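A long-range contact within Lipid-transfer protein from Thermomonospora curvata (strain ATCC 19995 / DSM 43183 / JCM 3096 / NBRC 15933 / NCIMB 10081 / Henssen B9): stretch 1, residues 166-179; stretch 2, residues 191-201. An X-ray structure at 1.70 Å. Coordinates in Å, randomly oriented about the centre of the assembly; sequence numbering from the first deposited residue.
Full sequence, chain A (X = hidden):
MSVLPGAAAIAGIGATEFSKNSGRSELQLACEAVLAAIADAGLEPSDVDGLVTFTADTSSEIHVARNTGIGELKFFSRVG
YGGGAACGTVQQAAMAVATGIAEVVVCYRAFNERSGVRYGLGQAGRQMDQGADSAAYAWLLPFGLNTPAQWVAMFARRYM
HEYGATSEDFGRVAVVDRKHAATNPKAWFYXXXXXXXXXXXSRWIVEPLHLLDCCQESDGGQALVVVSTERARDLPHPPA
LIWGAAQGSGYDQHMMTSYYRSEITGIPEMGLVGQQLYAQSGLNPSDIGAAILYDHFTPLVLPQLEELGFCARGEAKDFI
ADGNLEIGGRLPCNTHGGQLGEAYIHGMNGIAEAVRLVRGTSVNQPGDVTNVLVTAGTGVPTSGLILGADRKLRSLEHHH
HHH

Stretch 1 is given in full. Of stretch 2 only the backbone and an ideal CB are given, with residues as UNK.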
# COMPACT_ATOMS: atom_id res chain seq x y z
N THR A 166 25.07 7.41 27.01
CA THR A 166 24.51 6.78 28.18
C THR A 166 22.99 6.90 28.14
O THR A 166 22.42 7.64 27.34
CB THR A 166 25.00 7.44 29.48
OG1 THR A 166 24.43 8.74 29.59
CG2 THR A 166 26.53 7.55 29.48
N SER A 167 22.35 6.23 29.09
CA SER A 167 20.90 6.36 29.22
C SER A 167 20.49 7.81 29.46
O SER A 167 19.46 8.24 28.96
CB SER A 167 20.39 5.47 30.35
OG SER A 167 18.98 5.61 30.52
N GLU A 168 21.28 8.58 30.22
CA GLU A 168 20.89 9.97 30.44
C GLU A 168 20.91 10.77 29.15
O GLU A 168 20.13 11.72 29.01
CB GLU A 168 21.82 10.61 31.49
CG GLU A 168 21.52 10.13 32.88
CD GLU A 168 22.26 10.89 33.96
OE1 GLU A 168 23.35 11.42 33.65
OE2 GLU A 168 21.76 10.95 35.10
N ASP A 169 21.80 10.43 28.20
CA ASP A 169 21.78 11.12 26.91
C ASP A 169 20.47 10.88 26.18
O ASP A 169 19.87 11.81 25.63
CB ASP A 169 22.97 10.67 26.05
CG ASP A 169 24.29 11.07 26.65
OD1 ASP A 169 24.38 12.23 27.08
OD2 ASP A 169 25.21 10.23 26.70
N PHE A 170 19.98 9.64 26.19
CA PHE A 170 18.65 9.38 25.62
C PHE A 170 17.57 10.10 26.42
O PHE A 170 16.59 10.61 25.86
CB PHE A 170 18.38 7.87 25.60
CG PHE A 170 19.38 7.06 24.81
CD1 PHE A 170 20.03 7.59 23.70
CD2 PHE A 170 19.70 5.76 25.20
CE1 PHE A 170 20.94 6.83 22.98
CE2 PHE A 170 20.62 5.00 24.48
CZ PHE A 170 21.24 5.53 23.38
N GLY A 171 17.72 10.14 27.74
CA GLY A 171 16.75 10.80 28.59
C GLY A 171 16.61 12.28 28.30
O GLY A 171 15.51 12.84 28.43
N ARG A 172 17.69 12.94 27.90
CA ARG A 172 17.58 14.37 27.59
C ARG A 172 16.61 14.61 26.45
O ARG A 172 15.98 15.67 26.40
CB ARG A 172 18.95 14.96 27.29
CG ARG A 172 19.61 15.45 28.54
CD ARG A 172 20.96 16.13 28.32
NE ARG A 172 22.01 15.13 28.32
CZ ARG A 172 22.58 14.65 29.42
NH1 ARG A 172 22.22 15.10 30.61
NH2 ARG A 172 23.50 13.71 29.33
N VAL A 173 16.50 13.65 25.53
CA VAL A 173 15.52 13.76 24.45
C VAL A 173 14.12 13.70 25.03
O VAL A 173 13.23 14.47 24.63
CB VAL A 173 15.73 12.64 23.42
CG1 VAL A 173 14.62 12.67 22.38
CG2 VAL A 173 17.05 12.77 22.76
N ALA A 174 13.90 12.76 25.94
CA ALA A 174 12.60 12.63 26.57
C ALA A 174 12.24 13.90 27.33
O ALA A 174 11.11 14.38 27.25
CB ALA A 174 12.59 11.42 27.51
N VAL A 175 13.21 14.47 28.05
CA VAL A 175 12.94 15.66 28.86
C VAL A 175 12.55 16.83 27.97
O VAL A 175 11.58 17.55 28.26
CB VAL A 175 14.16 15.99 29.74
CG1 VAL A 175 13.95 17.31 30.47
CG2 VAL A 175 14.42 14.86 30.75
N VAL A 176 13.30 17.06 26.89
CA VAL A 176 12.96 18.21 26.04
C VAL A 176 11.63 17.97 25.32
O VAL A 176 10.79 18.88 25.22
CB VAL A 176 14.10 18.54 25.06
CG1 VAL A 176 14.18 17.55 23.92
CG2 VAL A 176 13.93 19.98 24.50
N ASP A 177 11.38 16.75 24.84
CA ASP A 177 10.05 16.44 24.33
C ASP A 177 8.97 16.81 25.33
O ASP A 177 7.96 17.43 24.98
CB ASP A 177 9.92 14.93 24.03
CG ASP A 177 10.38 14.52 22.65
OD1 ASP A 177 10.62 15.35 21.77
OD2 ASP A 177 10.50 13.28 22.46
N ARG A 178 9.10 16.33 26.57
CA ARG A 178 8.05 16.55 27.55
C ARG A 178 8.00 18.02 27.98
O ARG A 178 6.93 18.51 28.35
CB ARG A 178 8.26 15.63 28.75
CG ARG A 178 7.97 14.13 28.41
CD ARG A 178 6.48 13.85 28.23
NE ARG A 178 5.79 13.98 29.51
CZ ARG A 178 5.53 12.98 30.35
NH1 ARG A 178 5.86 11.72 30.05
NH2 ARG A 178 4.93 13.24 31.51
N LYS A 179 9.12 18.72 27.91
CA LYS A 179 9.09 20.16 28.20
C LYS A 179 8.19 20.88 27.20
O LYS A 179 7.35 21.72 27.57
CB LYS A 179 10.50 20.72 28.16
CG LYS A 179 10.61 22.23 28.40
CD LYS A 179 12.09 22.63 28.51
CE LYS A 179 12.28 24.09 28.77
NZ LYS A 179 13.72 24.41 28.91
N UNK A 191 0.94 20.05 30.60
CA UNK A 191 1.12 20.39 32.01
C UNK A 191 1.79 19.28 32.82
O UNK A 191 1.70 19.26 34.05
CB UNK A 191 -0.24 20.72 32.63
N UNK A 192 2.51 18.35 32.19
CA UNK A 192 3.13 17.24 32.91
C UNK A 192 4.57 17.04 32.46
O UNK A 192 4.95 16.00 31.93
CB UNK A 192 2.33 15.95 32.70
N UNK A 193 5.43 18.04 32.70
CA UNK A 193 6.84 17.88 32.35
C UNK A 193 7.52 16.84 33.24
O UNK A 193 7.03 16.49 34.32
CB UNK A 193 7.57 19.22 32.46
N UNK A 194 8.67 16.36 32.78
CA UNK A 194 9.45 15.40 33.54
C UNK A 194 10.83 15.96 33.79
O UNK A 194 11.30 16.89 33.11
CB UNK A 194 9.53 14.06 32.81
N UNK A 195 11.50 15.38 34.77
CA UNK A 195 12.92 15.63 34.98
C UNK A 195 13.74 14.46 34.44
O UNK A 195 13.23 13.35 34.23
CB UNK A 195 13.22 15.86 36.46
N UNK A 196 15.04 14.70 34.27
CA UNK A 196 15.94 13.62 33.90
C UNK A 196 15.96 12.54 34.98
O UNK A 196 16.07 11.35 34.69
CB UNK A 196 17.35 14.16 33.66
N UNK A 197 15.82 12.95 36.24
CA UNK A 197 15.70 11.99 37.32
C UNK A 197 14.46 11.12 37.14
O UNK A 197 14.51 9.90 37.38
CB UNK A 197 15.65 12.71 38.67
N UNK A 198 13.34 11.72 36.74
CA UNK A 198 12.14 10.95 36.47
C UNK A 198 12.42 9.87 35.43
O UNK A 198 11.94 8.73 35.53
CB UNK A 198 11.01 11.87 36.00
N UNK A 199 13.14 10.26 34.38
CA UNK A 199 13.45 9.34 33.30
C UNK A 199 14.29 8.18 33.80
O UNK A 199 14.00 7.00 33.53
CB UNK A 199 14.18 10.07 32.17
N UNK A 200 15.30 8.48 34.61
CA UNK A 200 16.23 7.47 35.07
C UNK A 200 15.60 6.54 36.09
O UNK A 200 15.98 5.37 36.17
CB UNK A 200 17.47 8.13 35.67
N UNK A 201 14.61 7.04 36.85
CA UNK A 201 13.89 6.22 37.83
C UNK A 201 12.80 5.36 37.19
O UNK A 201 12.32 4.43 37.84
CB UNK A 201 13.27 7.12 38.90

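Position 191 has a positive phi (64°), and its CA-to-CB bond points away from stretch 1. Glycine or Asn takes such a phi most easily, and other polar residues are possible. It is Gln 191, which makes no contact here.

At position 192 the CB points sideways, 3.9 Å from NH2 of Arg 178. The visible backbone already answers that arginine: O of 192 lies near the plane of the guanidinium. O of 192 accepts a hydrogen bond from Arg 178 NH2 (2.8 Å) and a weak one from Arg 178 NE (3.3 Å). The side chain is therefore loosely specified, and most polar types would serve. The residue is Arg 192, whose carbonyl does the work.

Position 193 has phi -69° and psi 162°, and its CB points away. Position 193 CA lies 4.1 Å from Arg 178 O. Proline fits these angles, as would many small or polar residues. It is Pro 193, packed loosely beside Arg 178.

Position 194 points toward the helix. Its CB is 4.5 Å from Arg 178 CB, with Val 175 CG2 5.4 Å from that CB and Ala 174 within reach of a longer side chain. An apolar side chain is expected: Val, Ile, Leu or Met. The residue is Ile 194. Ile 194 CD1 reaches Ala 174 CB (4.1 Å), and Ile 194 CG1 lies 4.2 Å from Val 175 CG2. Ile 194 CG2 sits over one face of the Arg 178 guanidinium, 3.4 Å from Arg 178 NH2. Water 3 joins the two backbones, donating to Val 175 O (2.8 Å) and accepting from Ile 194 N (3.0 Å).

Position 195 immediately precedes a helix, and its CB points away. Ser, Thr, Asp or Asn could cap the free amides. It is Thr 195. Thr 195 OG1 accepts from N of 198 (2.9 Å).

Position 196 points sideways, with its CB 4.2 Å from Val 175 CG2. Gly 171 leaves a gap in the helix surface between Glu 168 and Val 175. A branched or flexible apolar residue, Leu or Met, could turn into it. Leu 196 does so, sitting as a knob among Glu 168, Gly 171, Arg 172 and Val 175. Leu 196 CD1 comes within 3.7 Å of Gly 171 C.

Position 197 points away, so polar residues suit it. It is Glu 197, linked through water 2 to Glu 168 OE2.

Position 198 points toward stretch 1 but its CB has nothing there within 5.5 Å. A short polar group could serve the helix start. It is Asp 198; Asp 198 OD2 accepts from Thr 195 N (2.9 Å).

Position 199 faces Gly 171, with its CB 4.5 Å from the Gly 171 CA. The bare glycine admits a flat ring, so His, Phe or Tyr are candidates. It is His 199. Gly 171 CA lies over the ring face, 3.2 Å from the centroid of the His 199 ring.

Position 200 points sideways, within reach of Ser 167 OG. Gln, Lys or Arg could donate to it. Gln 200 NE2 does, at 3.0 Å from Ser 167 OG, and also donates to His 199 ND1 (2.9 Å).

Position 201 is out of reach; any polar residue would do. It is Asn 201.

Stretch 2, residues 191-201: QRPITLEDHQN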
# COMPACT_ATOMS: atom_id res chain seq x y z
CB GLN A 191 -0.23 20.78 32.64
CG GLN A 191 -0.90 21.96 31.91
CD GLN A 191 -2.20 22.39 32.52
OE1 GLN A 191 -3.00 21.56 32.94
NE2 GLN A 191 -2.44 23.69 32.56
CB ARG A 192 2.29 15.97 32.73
CG ARG A 192 0.87 16.18 33.24
CD ARG A 192 0.05 14.92 33.32
NE ARG A 192 0.61 13.95 34.25
CZ ARG A 192 -0.06 12.90 34.71
NH1 ARG A 192 -1.31 12.72 34.34
NH2 ARG A 192 0.53 12.04 35.55
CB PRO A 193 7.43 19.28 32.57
CG PRO A 193 6.55 19.89 33.66
CD PRO A 193 5.16 19.31 33.39
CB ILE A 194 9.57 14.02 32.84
CG1 ILE A 194 10.39 14.14 31.54
CG2 ILE A 194 8.19 13.46 32.57
CD1 ILE A 194 10.69 12.81 30.89
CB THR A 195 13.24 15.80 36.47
OG1 THR A 195 12.98 14.56 37.14
CG2 THR A 195 12.41 16.94 37.10
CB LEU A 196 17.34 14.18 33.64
CG LEU A 196 18.36 13.19 33.09
CD1 LEU A 196 17.91 12.60 31.74
CD2 LEU A 196 19.72 13.83 32.93
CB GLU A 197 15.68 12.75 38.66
CG GLU A 197 17.04 13.44 39.00
CD GLU A 197 17.56 14.44 37.93
OE1 GLU A 197 16.80 15.30 37.41
OE2 GLU A 197 18.77 14.34 37.60
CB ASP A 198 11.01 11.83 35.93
CG ASP A 198 10.40 12.73 36.98
OD1 ASP A 198 10.42 12.38 38.18
OD2 ASP A 198 9.88 13.79 36.59
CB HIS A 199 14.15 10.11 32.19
CG HIS A 199 14.72 9.26 31.11
ND1 HIS A 199 15.97 8.70 31.20
CD2 HIS A 199 14.20 8.85 29.93
CE1 HIS A 199 16.21 8.00 30.11
NE2 HIS A 199 15.15 8.07 29.32
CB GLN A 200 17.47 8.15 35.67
CG GLN A 200 18.33 8.82 34.64
CD GLN A 200 18.93 7.82 33.68
OE1 GLN A 200 19.82 7.04 34.06
NE2 GLN A 200 18.43 7.80 32.43
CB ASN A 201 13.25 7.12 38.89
CG ASN A 201 14.29 7.72 39.84
OD1 ASN A 201 15.32 7.11 40.10
ND2 ASN A 201 14.02 8.92 40.35
O HOH W 1 19.64 4.45 33.49
O HOH W 2 19.44 12.06 36.36
O HOH W 3 10.25 17.87 30.75
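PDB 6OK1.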